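PDB 2ZKT: 2,3-bisphosphoglycerate-independent phosphoglycerate mutase, which probably interconverts 2-phosphoglycerate and 3-phosphoglycerate in glycolysis, as a metal-binding member of the alkaline phosphatase superfamily. Local coordinates for residues T27-A32 and F378-A383; L96-N101 and L223-A228; Y267-A272 and M281-K286. All blocks are in the same frame, centred on the assembly; numbering follows the deposited sequence.

Contact 1: residues T27-A32 and F378-A383; sequences TPLEYA and FGEREA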
ATOM      1  N   THR B  27      -5.668   8.835  -0.336  1.00 38.07           N
ATOM      2  CA  THR B  27      -5.534   8.797  -1.780  1.00 40.32           C
ATOM      3  C   THR B  27      -4.966   7.409  -2.068  1.00 40.61           C
ATOM      4  O   THR B  27      -4.428   6.754  -1.167  1.00 42.63           O
ATOM      5  CB  THR B  27      -4.529   9.829  -2.280  1.00 39.42           C
ATOM      6  OG1 THR B  27      -3.242   9.536  -1.714  1.00 40.80           O
ATOM      7  CG2 THR B  27      -4.972  11.251  -1.888  1.00 32.07           C
ATOM      8  N   PRO B  28      -5.089   6.936  -3.322  1.00 40.01           N
ATOM      9  CA  PRO B  28      -4.563   5.613  -3.695  1.00 39.28           C
ATOM     10  C   PRO B  28      -3.094   5.450  -3.282  1.00 39.82           C
ATOM     11  O   PRO B  28      -2.685   4.383  -2.824  1.00 40.91           O
ATOM     12  CB  PRO B  28      -4.745   5.593  -5.217  1.00 38.94           C
ATOM     13  CG  PRO B  28      -6.041   6.346  -5.379  1.00 38.25           C
ATOM     14  CD  PRO B  28      -5.859   7.530  -4.436  1.00 39.12           C
ATOM     15  N   LEU B  29      -2.310   6.512  -3.446  1.00 37.11           N
ATOM     16  CA  LEU B  29      -0.893   6.474  -3.097  1.00 36.12           C
ATOM     17  C   LEU B  29      -0.676   6.299  -1.602  1.00 38.00           C
ATOM     18  O   LEU B  29       0.233   5.582  -1.190  1.00 35.90           O
ATOM     19  CB  LEU B  29      -0.176   7.759  -3.554  1.00 36.64           C
ATOM     20  CG  LEU B  29       1.263   7.929  -2.999  1.00 37.08           C
ATOM     21  CD1 LEU B  29       2.107   6.684  -3.282  1.00 32.48           C
ATOM     22  CD2 LEU B  29       1.901   9.165  -3.635  1.00 34.45           C
ATOM     23  N   GLU B  30      -1.510   6.947  -0.793  1.00 38.57           N
ATOM     24  CA  GLU B  30      -1.366   6.847   0.655  1.00 40.10           C
ATOM     25  C   GLU B  30      -1.826   5.467   1.129  1.00 42.77           C
ATOM     26  O   GLU B  30      -1.115   4.784   1.879  1.00 42.21           O
ATOM     27  CB  GLU B  30      -2.167   7.969   1.346  1.00 38.19           C
ATOM     28  CG  GLU B  30      -1.617   9.365   1.055  1.00 39.45           C
ATOM     29  CD  GLU B  30      -2.591  10.487   1.415  1.00 39.89           C
ATOM     30  OE1 GLU B  30      -3.827  10.257   1.340  1.00 38.41           O
ATOM     31  OE2 GLU B  30      -2.122  11.609   1.755  1.00 39.70           O
ATOM     32  N   TYR B  31      -3.006   5.064   0.644  1.00 42.66           N
ATOM     33  CA  TYR B  31      -3.639   3.778   0.965  1.00 42.71           C
ATOM     34  C   TYR B  31      -2.762   2.586   0.539  1.00 43.47           C
ATOM     35  O   TYR B  31      -2.571   1.649   1.299  1.00 42.38           O
ATOM     36  CB  TYR B  31      -5.000   3.700   0.248  1.00 42.77           C
ATOM     37  CG  TYR B  31      -5.786   2.423   0.478  1.00 42.14           C
ATOM     38  CD1 TYR B  31      -6.536   2.238   1.643  1.00 43.67           C
ATOM     39  CD2 TYR B  31      -5.796   1.401  -0.480  1.00 40.60           C
ATOM     40  CE1 TYR B  31      -7.275   1.074   1.852  1.00 42.89           C
ATOM     41  CE2 TYR B  31      -6.537   0.227  -0.281  1.00 38.39           C
ATOM     42  CZ  TYR B  31      -7.274   0.072   0.888  1.00 41.60           C
ATOM     43  OH  TYR B  31      -8.014  -1.081   1.100  1.00 46.58           O
ATOM     44  N   ALA B  32      -2.236   2.641  -0.687  1.00 43.01           N
ATOM     45  CA  ALA B  32      -1.396   1.573  -1.233  1.00 43.19           C
ATOM     46  C   ALA B  32      -0.201   1.271  -0.344  1.00 44.14           C
ATOM     47  O   ALA B  32       0.411   2.173   0.206  1.00 46.37           O
ATOM     48  CB  ALA B  32      -0.912   1.960  -2.640  1.00 42.22           C
ATOM     49  N   PHE B 378       5.598   8.310   1.800  1.00 42.54           N
ATOM     50  CA  PHE B 378       5.381   9.017   0.540  1.00 42.70           C
ATOM     51  C   PHE B 378       3.889   9.151   0.254  1.00 43.22           C
ATOM     52  O   PHE B 378       3.211   8.168  -0.027  1.00 42.10           O
ATOM     53  CB  PHE B 378       6.086   8.295  -0.622  1.00 41.60           C
ATOM     54  CG  PHE B 378       6.074   9.074  -1.923  1.00 40.88           C
ATOM     55  CD1 PHE B 378       6.443  10.430  -1.947  1.00 34.39           C
ATOM     56  CD2 PHE B 378       5.692   8.463  -3.121  1.00 44.13           C
ATOM     57  CE1 PHE B 378       6.431  11.166  -3.138  1.00 32.67           C
ATOM     58  CE2 PHE B 378       5.676   9.191  -4.328  1.00 40.41           C
ATOM     59  CZ  PHE B 378       6.046  10.552  -4.336  1.00 36.08           C
ATOM     60  N   GLY B 379       3.382  10.379   0.339  1.00 43.50           N
ATOM     61  CA  GLY B 379       1.969  10.619   0.086  1.00 42.37           C
ATOM     62  C   GLY B 379       1.697  12.104  -0.100  1.00 41.33           C
ATOM     63  O   GLY B 379       2.519  12.945   0.284  1.00 40.90           O
ATOM     64  N   GLU B 380       0.542  12.434  -0.674  1.00 37.76           N
ATOM     65  CA  GLU B 380       0.203  13.832  -0.912  1.00 38.08           C
ATOM     66  C   GLU B 380       0.203  14.690   0.358  1.00 37.91           C
ATOM     67  O   GLU B 380       0.749  15.798   0.348  1.00 41.53           O
ATOM     68  CB  GLU B 380      -1.151  13.952  -1.632  1.00 36.46           C
ATOM     69  CG  GLU B 380      -1.113  13.444  -3.075  1.00 38.17           C
ATOM     70  CD  GLU B 380      -1.518  11.973  -3.201  1.00 43.10           C
ATOM     71  OE1 GLU B 380      -1.186  11.171  -2.295  1.00 43.14           O
ATOM     72  OE2 GLU B 380      -2.171  11.622  -4.215  1.00 48.70           O
ATOM     73  N   ARG B 381      -0.391  14.199   1.452  1.00 37.69           N
ATOM     74  CA  ARG B 381      -0.407  14.998   2.674  1.00 38.50           C
ATOM     75  C   ARG B 381       0.986  15.154   3.280  1.00 38.06           C
ATOM     76  O   ARG B 381       1.302  16.185   3.877  1.00 35.63           O
ATOM     77  CB  ARG B 381      -1.396  14.415   3.712  1.00 38.20           C
ATOM     78  CG  ARG B 381      -2.761  15.160   3.722  1.00 36.71           C
ATOM     79  CD  ARG B 381      -3.446  15.112   2.347  1.00 35.30           C
ATOM     80  NE  ARG B 381      -4.003  13.790   2.048  1.00 38.19           N
ATOM     81  CZ  ARG B 381      -5.181  13.349   2.499  1.00 34.52           C
ATOM     82  NH1 ARG B 381      -5.940  14.124   3.265  1.00 32.32           N
ATOM     83  NH2 ARG B 381      -5.597  12.127   2.204  1.00 35.25           N
ATOM     84  N   GLU B 382       1.826  14.132   3.100  1.00 39.39           N
ATOM     85  CA  GLU B 382       3.193  14.165   3.609  1.00 39.57           C
ATOM     86  C   GLU B 382       4.013  15.165   2.752  1.00 37.60           C
ATOM     87  O   GLU B 382       4.803  15.956   3.277  1.00 40.17           O
ATOM     88  CB  GLU B 382       3.790  12.749   3.528  1.00 42.64           C
ATOM     89  CG  GLU B 382       4.985  12.481   4.449  1.00 50.11           C
ATOM     90  CD  GLU B 382       4.598  12.317   5.924  1.00 60.86           C
ATOM     91  OE1 GLU B 382       3.428  11.984   6.211  1.00 67.14           O
ATOM     92  OE2 GLU B 382       5.471  12.498   6.797  1.00 61.62           O
ATOM     93  N   ALA B 383       3.802  15.137   1.435  1.00 36.71           N
ATOM     94  CA  ALA B 383       4.520  16.036   0.538  1.00 38.06           C
ATOM     95  C   ALA B 383       4.181  17.494   0.844  1.00 38.81           C
ATOM     96  O   ALA B 383       4.953  18.416   0.607  1.00 37.97           O
ATOM     97  CB  ALA B 383       4.108  15.692  -0.896  1.00 36.10           C
TER
HETATM   98  O   HOH W   1       0.634  11.194   3.033  1.00 39.92           O
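E30 OE2 accepts from both the backbone N and the NE of R381. The backbone bond is 3.1 Å from R381 N to E30 OE2 and nearly straight. A water also donates to E30 OE2 and in turn accepts from E382 N. E30 OE1 also accepts twice, from T27 N and from R381 NH2. T27 and E30 form a capping box at the start of helix 28-31. T27 N donates to E30 OE1 (2.9 Å), meeting it on the anti side. E30 N returns a bond to T27 OG1.

The syn lone pairs of both E30 oxygens face R381. The guanidinium takes the carboxylate side-on in a salt bridge, with R381 NH2 2.7 Å from E30 OE1 and NE on E30 OE2. The two planes are 27° apart, so the pairing is not quite flat. R381 NH2 also donates to G25 O. This grip fixes the rotation of the E30 carboxylate and ties the capping box to the start of helix 380-383.

T27 and E380 meet tip to tip. The hydroxyl OG1 of T27 donates to E380 OE1 (2.7 Å) from above the carboxylate plane. E380 OE2 is held separately by D17 N. E380 OE1 lies 4.2 Å from E30 OE2, and the charge of R381 is likely to ease this repulsion. G379 is the N-cap of the second helix. A CB there would collide with E30 CG.

Beside these bonds, L29 and F378 join over strand 361-366, both touching P362. With CG anti to the backbone N (chi1 169°), L29 brings CG to 3.6 Å from F378 O. The methyl L29 CD2 makes an off-centre CH-pi contact with the F378 ring, 3.8 Å from F378 CE2.

Contact 2: residues L96-N101 and L223-A228; sequences LAFRVN and LLIRGA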
ATOM      1  N   LEU B  96       4.964  18.672 -40.171  1.00 51.51           N
ATOM      2  CA  LEU B  96       3.780  18.855 -39.333  1.00 48.97           C
ATOM      3  C   LEU B  96       3.102  17.480 -39.146  1.00 48.35           C
ATOM      4  O   LEU B  96       2.798  16.795 -40.129  1.00 46.72           O
ATOM      5  CB  LEU B  96       2.803  19.836 -39.996  1.00 48.13           C
ATOM      6  CG  LEU B  96       1.571  20.220 -39.154  1.00 50.02           C
ATOM      7  CD1 LEU B  96       2.014  20.838 -37.825  1.00 50.52           C
ATOM      8  CD2 LEU B  96       0.700  21.205 -39.936  1.00 49.40           C
ATOM      9  N   ALA B  97       2.878  17.082 -37.887  1.00 48.38           N
ATOM     10  CA  ALA B  97       2.270  15.783 -37.582  1.00 47.94           C
ATOM     11  C   ALA B  97       0.940  15.904 -36.842  1.00 48.41           C
ATOM     12  O   ALA B  97       0.680  16.898 -36.162  1.00 48.15           O
ATOM     13  CB  ALA B  97       3.234  14.942 -36.774  1.00 45.90           C
ATOM     14  N   PHE B  98       0.096  14.878 -36.978  1.00 49.22           N
ATOM     15  CA  PHE B  98      -1.224  14.875 -36.349  1.00 47.46           C
ATOM     16  C   PHE B  98      -1.558  13.510 -35.757  1.00 48.47           C
ATOM     17  O   PHE B  98      -1.027  12.481 -36.194  1.00 48.71           O
ATOM     18  CB  PHE B  98      -2.312  15.175 -37.384  1.00 47.58           C
ATOM     19  CG  PHE B  98      -2.075  16.414 -38.201  1.00 49.25           C
ATOM     20  CD1 PHE B  98      -1.192  16.392 -39.288  1.00 45.13           C
ATOM     21  CD2 PHE B  98      -2.772  17.598 -37.917  1.00 49.66           C
ATOM     22  CE1 PHE B  98      -1.010  17.527 -40.084  1.00 45.60           C
ATOM     23  CE2 PHE B  98      -2.596  18.740 -38.709  1.00 52.02           C
ATOM     24  CZ  PHE B  98      -1.712  18.704 -39.798  1.00 46.05           C
ATOM     25  N   ARG B  99      -2.445  13.506 -34.759  1.00 48.77           N
ATOM     26  CA  ARG B  99      -2.915  12.254 -34.164  1.00 50.84           C
ATOM     27  C   ARG B  99      -4.214  11.990 -34.956  1.00 47.20           C
ATOM     28  O   ARG B  99      -5.020  12.907 -35.188  1.00 44.18           O
ATOM     29  CB  ARG B  99      -3.196  12.425 -32.662  1.00 51.61           C
ATOM     30  CG  ARG B  99      -4.206  13.508 -32.317  1.00 57.28           C
ATOM     31  CD  ARG B  99      -4.142  13.857 -30.826  1.00 57.98           C
ATOM     32  NE  ARG B  99      -4.550  12.744 -29.962  1.00 73.19           N
ATOM     33  CZ  ARG B  99      -5.809  12.327 -29.818  1.00 77.63           C
ATOM     34  NH1 ARG B  99      -6.793  12.935 -30.479  1.00 79.60           N
ATOM     35  NH2 ARG B  99      -6.085  11.303 -29.014  1.00 78.99           N
ATOM     36  N   VAL B 100      -4.397  10.749 -35.397  1.00 46.94           N
ATOM     37  CA  VAL B 100      -5.574  10.399 -36.193  1.00 46.41           C
ATOM     38  C   VAL B 100      -6.433   9.266 -35.610  1.00 48.58           C
ATOM     39  O   VAL B 100      -5.909   8.229 -35.170  1.00 45.70           O
ATOM     40  CB  VAL B 100      -5.161   9.966 -37.631  1.00 45.56           C
ATOM     41  CG1 VAL B 100      -6.405   9.792 -38.491  1.00 41.19           C
ATOM     42  CG2 VAL B 100      -4.189  10.990 -38.246  1.00 44.72           C
ATOM     43  N   ASN B 101      -7.752   9.463 -35.639  1.00 51.12           N
ATOM     44  CA  ASN B 101      -8.690   8.450 -35.156  1.00 52.97           C
ATOM     45  C   ASN B 101      -9.545   7.995 -36.334  1.00 54.02           C
ATOM     46  O   ASN B 101     -10.095   8.837 -37.065  1.00 55.33           O
ATOM     47  CB  ASN B 101      -9.626   9.017 -34.071  1.00 53.71           C
ATOM     48  CG  ASN B 101      -8.883   9.442 -32.811  1.00 59.20           C
ATOM     49  OD1 ASN B 101      -8.202  10.475 -32.787  1.00 68.66           O
ATOM     50  ND2 ASN B 101      -9.014   8.644 -31.753  1.00 58.52           N
ATOM     51  N   LEU B 223     -11.773   9.841 -41.250  1.00 55.94           N
ATOM     52  CA  LEU B 223     -10.549  10.178 -40.533  1.00 54.15           C
ATOM     53  C   LEU B 223     -10.687  11.431 -39.659  1.00 53.93           C
ATOM     54  O   LEU B 223     -10.957  12.517 -40.176  1.00 52.93           O
ATOM     55  CB  LEU B 223      -9.422  10.384 -41.561  1.00 52.53           C
ATOM     56  CG  LEU B 223      -8.703   9.141 -42.102  1.00 53.05           C
ATOM     57  CD1 LEU B 223      -7.352   9.506 -42.694  1.00 46.67           C
ATOM     58  CD2 LEU B 223      -8.559   8.120 -40.973  1.00 47.35           C
ATOM     59  N   LEU B 224     -10.536  11.277 -38.338  1.00 52.83           N
ATOM     60  CA  LEU B 224     -10.592  12.446 -37.448  1.00 52.80           C
ATOM     61  C   LEU B 224      -9.137  12.835 -37.157  1.00 53.03           C
ATOM     62  O   LEU B 224      -8.399  12.087 -36.514  1.00 51.14           O
ATOM     63  CB  LEU B 224     -11.342  12.135 -36.143  1.00 52.74           C
ATOM     64  CG  LEU B 224     -12.861  11.927 -36.292  1.00 53.28           C
ATOM     65  CD1 LEU B 224     -13.498  11.849 -34.901  1.00 52.79           C
ATOM     66  CD2 LEU B 224     -13.482  13.073 -37.095  1.00 53.47           C
ATOM     67  N   ILE B 225      -8.739  14.008 -37.666  1.00 54.21           N
ATOM     68  CA  ILE B 225      -7.369  14.515 -37.529  1.00 56.00           C
ATOM     69  C   ILE B 225      -7.289  15.698 -36.571  1.00 56.45           C
ATOM     70  O   ILE B 225      -7.993  16.696 -36.731  1.00 56.20           O
ATOM     71  CB  ILE B 225      -6.809  14.982 -38.901  1.00 55.78           C
ATOM     72  CG1 ILE B 225      -6.982  13.875 -39.951  1.00 57.09           C
ATOM     73  CG2 ILE B 225      -5.333  15.336 -38.767  1.00 56.48           C
ATOM     74  CD1 ILE B 225      -6.601  14.300 -41.362  1.00 56.55           C
ATOM     75  N   ARG B 226      -6.399  15.592 -35.587  1.00 57.13           N
ATOM     76  CA  ARG B 226      -6.245  16.654 -34.607  1.00 57.50           C
ATOM     77  C   ARG B 226      -4.836  16.698 -34.012  1.00 56.95           C
ATOM     78  O   ARG B 226      -3.936  15.969 -34.449  1.00 57.73           O
ATOM     79  CB  ARG B 226      -7.290  16.457 -33.500  1.00 58.14           C
ATOM     80  CG  ARG B 226      -7.273  15.067 -32.872  1.00 60.09           C
ATOM     81  CD  ARG B 226      -8.582  14.791 -32.134  1.00 67.05           C
ATOM     82  NE  ARG B 226      -9.043  15.972 -31.396  1.00 74.27           N
ATOM     83  CZ  ARG B 226     -10.074  15.985 -30.546  1.00 78.02           C
ATOM     84  NH1 ARG B 226     -10.769  14.870 -30.312  1.00 80.44           N
ATOM     85  NH2 ARG B 226     -10.416  17.120 -29.933  1.00 75.19           N
ATOM     86  N   GLY B 227      -4.651  17.568 -33.017  1.00 57.13           N
ATOM     87  CA  GLY B 227      -3.356  17.689 -32.358  1.00 56.02           C
ATOM     88  C   GLY B 227      -2.194  18.032 -33.280  1.00 55.19           C
ATOM     89  O   GLY B 227      -1.132  17.403 -33.202  1.00 53.38           O
ATOM     90  N   ALA B 228      -2.393  19.018 -34.153  1.00 54.99           N
ATOM     91  CA  ALA B 228      -1.341  19.442 -35.081  1.00 56.23           C
ATOM     92  C   ALA B 228      -0.090  19.805 -34.270  1.00 57.01           C
ATOM     93  O   ALA B 228      -0.176  20.507 -33.251  1.00 57.53           O
ATOM     94  CB  ALA B 228      -1.818  20.649 -35.906  1.00 55.12           C
TER
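R99 and R226 lie side by side and point the same way, although both carry positive charge. R99 NH1 touches the R226 methylenes, not its guanidinium: it is 3.1 Å from R226 CD and 3.2 Å from R226 CG, which sits in plane at the edge of the R99 guanidinium. The two guanidinium planes are turned 69° apart. An alanine at R99 would probably leave R226 CG and CD without their neighbour and set that side chain free to turn. N101 and L224 share this face, CB against CB.

V100 and I225 point to the other face. I225 CG2 packs on F98 CB at 3.3 Å. A228 CB reaches F98 CE2 obliquely at 3.5 Å. V100 CG1 meets L223 CD2.

The backbones behind these side chains are neighbouring strands of a four-stranded antiparallel sheet, with 222-229 outermost within the chain. R99 and R226 form one hydrogen-bonded pair, with R99 N to R226 O at 2.9 Å. N101 and L224 form the next, with L224 N to N101 O at 2.8 Å. Further along, A97 bonds to G229, so three residue steps face two, as in a beta bulge. G227 takes positive phi there.

Strand 161-166 flanks 96-101 on its far side. L192 of helix 186-203 backs F98. R79 brings a third guanidinium close to R99, while N101 OD1 is buried with no partner in the model.

Contact 3: residues Y267-A272 and M281-K286; sequences YTPEGA and MAKAKK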
ATOM      1  N   TYR B 267      14.360   3.423 -24.857  1.00 57.52           N
ATOM      2  CA  TYR B 267      14.365   1.964 -24.850  1.00 56.83           C
ATOM      3  C   TYR B 267      13.008   1.460 -24.384  1.00 57.72           C
ATOM      4  O   TYR B 267      12.371   2.070 -23.518  1.00 56.99           O
ATOM      5  CB  TYR B 267      15.429   1.427 -23.888  1.00 55.37           C
ATOM      6  CG  TYR B 267      16.849   1.741 -24.297  1.00 55.02           C
ATOM      7  CD1 TYR B 267      17.449   2.950 -23.932  1.00 51.22           C
ATOM      8  CD2 TYR B 267      17.600   0.830 -25.046  1.00 57.19           C
ATOM      9  CE1 TYR B 267      18.756   3.246 -24.300  1.00 53.71           C
ATOM     10  CE2 TYR B 267      18.920   1.118 -25.424  1.00 54.40           C
ATOM     11  CZ  TYR B 267      19.494   2.328 -25.045  1.00 53.46           C
ATOM     12  OH  TYR B 267      20.796   2.625 -25.408  1.00 53.27           O
ATOM     13  N   THR B 268      12.577   0.343 -24.966  1.00 58.53           N
ATOM     14  CA  THR B 268      11.316  -0.292 -24.604  1.00 59.24           C
ATOM     15  C   THR B 268      11.661  -1.773 -24.460  1.00 61.25           C
ATOM     16  O   THR B 268      11.645  -2.523 -25.436  1.00 60.83           O
ATOM     17  CB  THR B 268      10.259  -0.124 -25.708  1.00 59.08           C
ATOM     18  OG1 THR B 268      10.193   1.256 -26.114  1.00 57.70           O
ATOM     19  CG2 THR B 268       8.889  -0.571 -25.199  1.00 57.89           C
ATOM     20  N   PRO B 269      11.996  -2.210 -23.234  1.00 63.23           N
ATOM     21  CA  PRO B 269      12.350  -3.615 -23.003  1.00 64.14           C
ATOM     22  C   PRO B 269      11.202  -4.583 -23.294  1.00 66.06           C
ATOM     23  O   PRO B 269      10.035  -4.180 -23.376  1.00 66.58           O
ATOM     24  CB  PRO B 269      12.765  -3.620 -21.529  1.00 64.05           C
ATOM     25  CG  PRO B 269      11.842  -2.605 -20.939  1.00 64.17           C
ATOM     26  CD  PRO B 269      11.916  -1.476 -21.953  1.00 63.34           C
ATOM     27  N   GLU B 270      11.552  -5.863 -23.457  1.00 66.45           N
ATOM     28  CA  GLU B 270      10.575  -6.912 -23.736  1.00 67.01           C
ATOM     29  C   GLU B 270       9.528  -6.984 -22.620  1.00 66.60           C
ATOM     30  O   GLU B 270       9.876  -7.160 -21.448  1.00 66.99           O
ATOM     31  CB  GLU B 270      11.283  -8.270 -23.853  1.00 68.16           C
ATOM     32  CG  GLU B 270      12.273  -8.374 -25.011  1.00 72.71           C
ATOM     33  CD  GLU B 270      11.592  -8.361 -26.374  1.00 79.46           C
ATOM     34  OE1 GLU B 270      10.715  -9.227 -26.612  1.00 83.20           O
ATOM     35  OE2 GLU B 270      11.935  -7.491 -27.209  1.00 82.38           O
ATOM     36  N   GLY B 271       8.251  -6.845 -22.983  1.00 65.14           N
ATOM     37  CA  GLY B 271       7.190  -6.917 -21.985  1.00 65.19           C
ATOM     38  C   GLY B 271       6.530  -5.593 -21.615  1.00 64.80           C
ATOM     39  O   GLY B 271       5.390  -5.579 -21.128  1.00 64.83           O
ATOM     40  N   ALA B 272       7.234  -4.483 -21.846  1.00 64.29           N
ATOM     41  CA  ALA B 272       6.709  -3.154 -21.524  1.00 63.24           C
ATOM     42  C   ALA B 272       5.685  -2.710 -22.578  1.00 62.48           C
ATOM     43  O   ALA B 272       6.038  -2.432 -23.727  1.00 63.33           O
ATOM     44  CB  ALA B 272       7.865  -2.145 -21.434  1.00 62.22           C
ATOM     45  N   MET B 281       8.942  -5.136 -13.748  1.00 55.77           N
ATOM     46  CA  MET B 281      10.234  -5.629 -13.297  1.00 54.73           C
ATOM     47  C   MET B 281      11.244  -5.644 -14.453  1.00 53.22           C
ATOM     48  O   MET B 281      12.459  -5.638 -14.267  1.00 53.03           O
ATOM     49  CB  MET B 281      10.058  -7.048 -12.721  1.00 54.38           C
ATOM     50  CG  MET B 281       9.143  -7.097 -11.484  1.00 58.28           C
ATOM     51  SD  MET B 281       9.626  -5.927 -10.192  1.00 63.08           S
ATOM     52  CE  MET B 281      10.468  -7.069  -9.077  1.00 63.12           C
ATOM     53  N   ALA B 282      10.683  -5.714 -15.681  1.00 52.19           N
ATOM     54  CA  ALA B 282      11.528  -5.659 -16.870  1.00 51.90           C
ATOM     55  C   ALA B 282      12.058  -4.247 -17.101  1.00 52.18           C
ATOM     56  O   ALA B 282      13.170  -4.038 -17.562  1.00 53.09           O
ATOM     57  CB  ALA B 282      10.703  -6.111 -18.074  1.00 51.57           C
ATOM     58  N   LYS B 283      11.227  -3.263 -16.756  1.00 51.20           N
ATOM     59  CA  LYS B 283      11.614  -1.860 -16.897  1.00 51.24           C
ATOM     60  C   LYS B 283      12.716  -1.532 -15.889  1.00 49.21           C
ATOM     61  O   LYS B 283      13.685  -0.828 -16.208  1.00 46.34           O
ATOM     62  CB  LYS B 283      10.397  -0.955 -16.669  1.00 51.24           C
ATOM     63  CG  LYS B 283       9.462  -0.886 -17.867  1.00 55.45           C
ATOM     64  CD  LYS B 283       8.223  -0.062 -17.553  1.00 59.44           C
ATOM     65  CE  LYS B 283       7.349   0.061 -18.781  1.00 62.72           C
ATOM     66  NZ  LYS B 283       6.021   0.642 -18.452  1.00 61.88           N
ATOM     67  N   ALA B 284      12.559  -2.063 -14.675  1.00 48.58           N
ATOM     68  CA  ALA B 284      13.532  -1.837 -13.611  1.00 49.57           C
ATOM     69  C   ALA B 284      14.849  -2.499 -13.990  1.00 50.52           C
ATOM     70  O   ALA B 284      15.920  -1.900 -13.860  1.00 50.55           O
ATOM     71  CB  ALA B 284      13.014  -2.411 -12.297  1.00 48.33           C
ATOM     72  N   LYS B 285      14.757  -3.743 -14.461  1.00 51.25           N
ATOM     73  CA  LYS B 285      15.934  -4.504 -14.867  1.00 51.30           C
ATOM     74  C   LYS B 285      16.726  -3.664 -15.878  1.00 49.88           C
ATOM     75  O   LYS B 285      17.943  -3.470 -15.729  1.00 48.48           O
ATOM     76  CB  LYS B 285      15.490  -5.844 -15.481  1.00 52.45           C
ATOM     77  CG  LYS B 285      16.603  -6.869 -15.703  1.00 58.35           C
ATOM     78  CD  LYS B 285      17.389  -6.596 -16.985  1.00 63.61           C
ATOM     79  CE  LYS B 285      18.362  -7.737 -17.302  1.00 66.52           C
ATOM     80  NZ  LYS B 285      19.411  -7.901 -16.251  1.00 68.43           N
ATOM     81  N   LYS B 286      16.022  -3.143 -16.886  1.00 49.41           N
ATOM     82  CA  LYS B 286      16.653  -2.322 -17.920  1.00 50.09           C
ATOM     83  C   LYS B 286      17.218  -0.992 -17.385  1.00 50.93           C
ATOM     84  O   LYS B 286      18.328  -0.585 -17.770  1.00 51.39           O
ATOM     85  CB  LYS B 286      15.657  -2.041 -19.062  1.00 50.10           C
ATOM     86  CG  LYS B 286      16.272  -1.317 -20.258  1.00 51.68           C
ATOM     87  CD  LYS B 286      17.435  -2.116 -20.843  1.00 53.87           C
ATOM     88  CE  LYS B 286      18.181  -1.329 -21.912  1.00 58.37           C
ATOM     89  NZ  LYS B 286      19.395  -2.070 -22.393  1.00 58.19           N
TER
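The Y267 ring receives the K286 side chain obliquely, with K286 CE 3.8 Å from Y267 CD2. The two side chains cross at about a right angle. Beyond the ring, the Y267 hydroxyl is hydrogen-bonded to Y294 OH. The second ring, that of P269, lies against the helix backbone: P269 CG is 3.9 Å from A282 O and 4.1 Å from K283 CA. P269 CB meets K286 CB.

These residues join the end of strand 265-267 to helix 280-291, the helix of a beta-alpha-beta crossover that leads on to strand 296-301. A type II turn from P269 to A272 bends the loop along the helix. It sets E270 O 3.6 Å from A282 CB, and A272 CB 3.5 Å from K283 CE. The K283 chain is extended beyond CG and reaches past A272 to a weak hydrogen bond with H300 O. In K286 a bend at chi2 (58°) places CD on the way to CE against Y267. V249 of the neighbouring strand touches P269, K283 and K286 alike.

No hydrogen bond spans the two segments. The lysines contribute methylenes, so the contact depends on van der Waals touch, partly of carbon on carbonyl oxygen. K286 NZ makes a long, weak ion pair with E289.

Contact 1 is buried, contact 2 partly buried, and contact 3 lies at the surface. Contacts 1 and 3 flank the large mixed sheet, and both adjoin helix 313-331. Contact 2 belongs to the separate antiparallel sheet, across the chain's centre from contact 1, with centres about 37 Å apart. The chemistry differs accordingly. Contact 1 joins two helix starts distant in sequence through charged side chains. Contact 2 relies on backbone pairing, with arginines on one face and apolar groups on the other. Contact 3 closes a short loop by van der Waals touch alone. None of the three touches another.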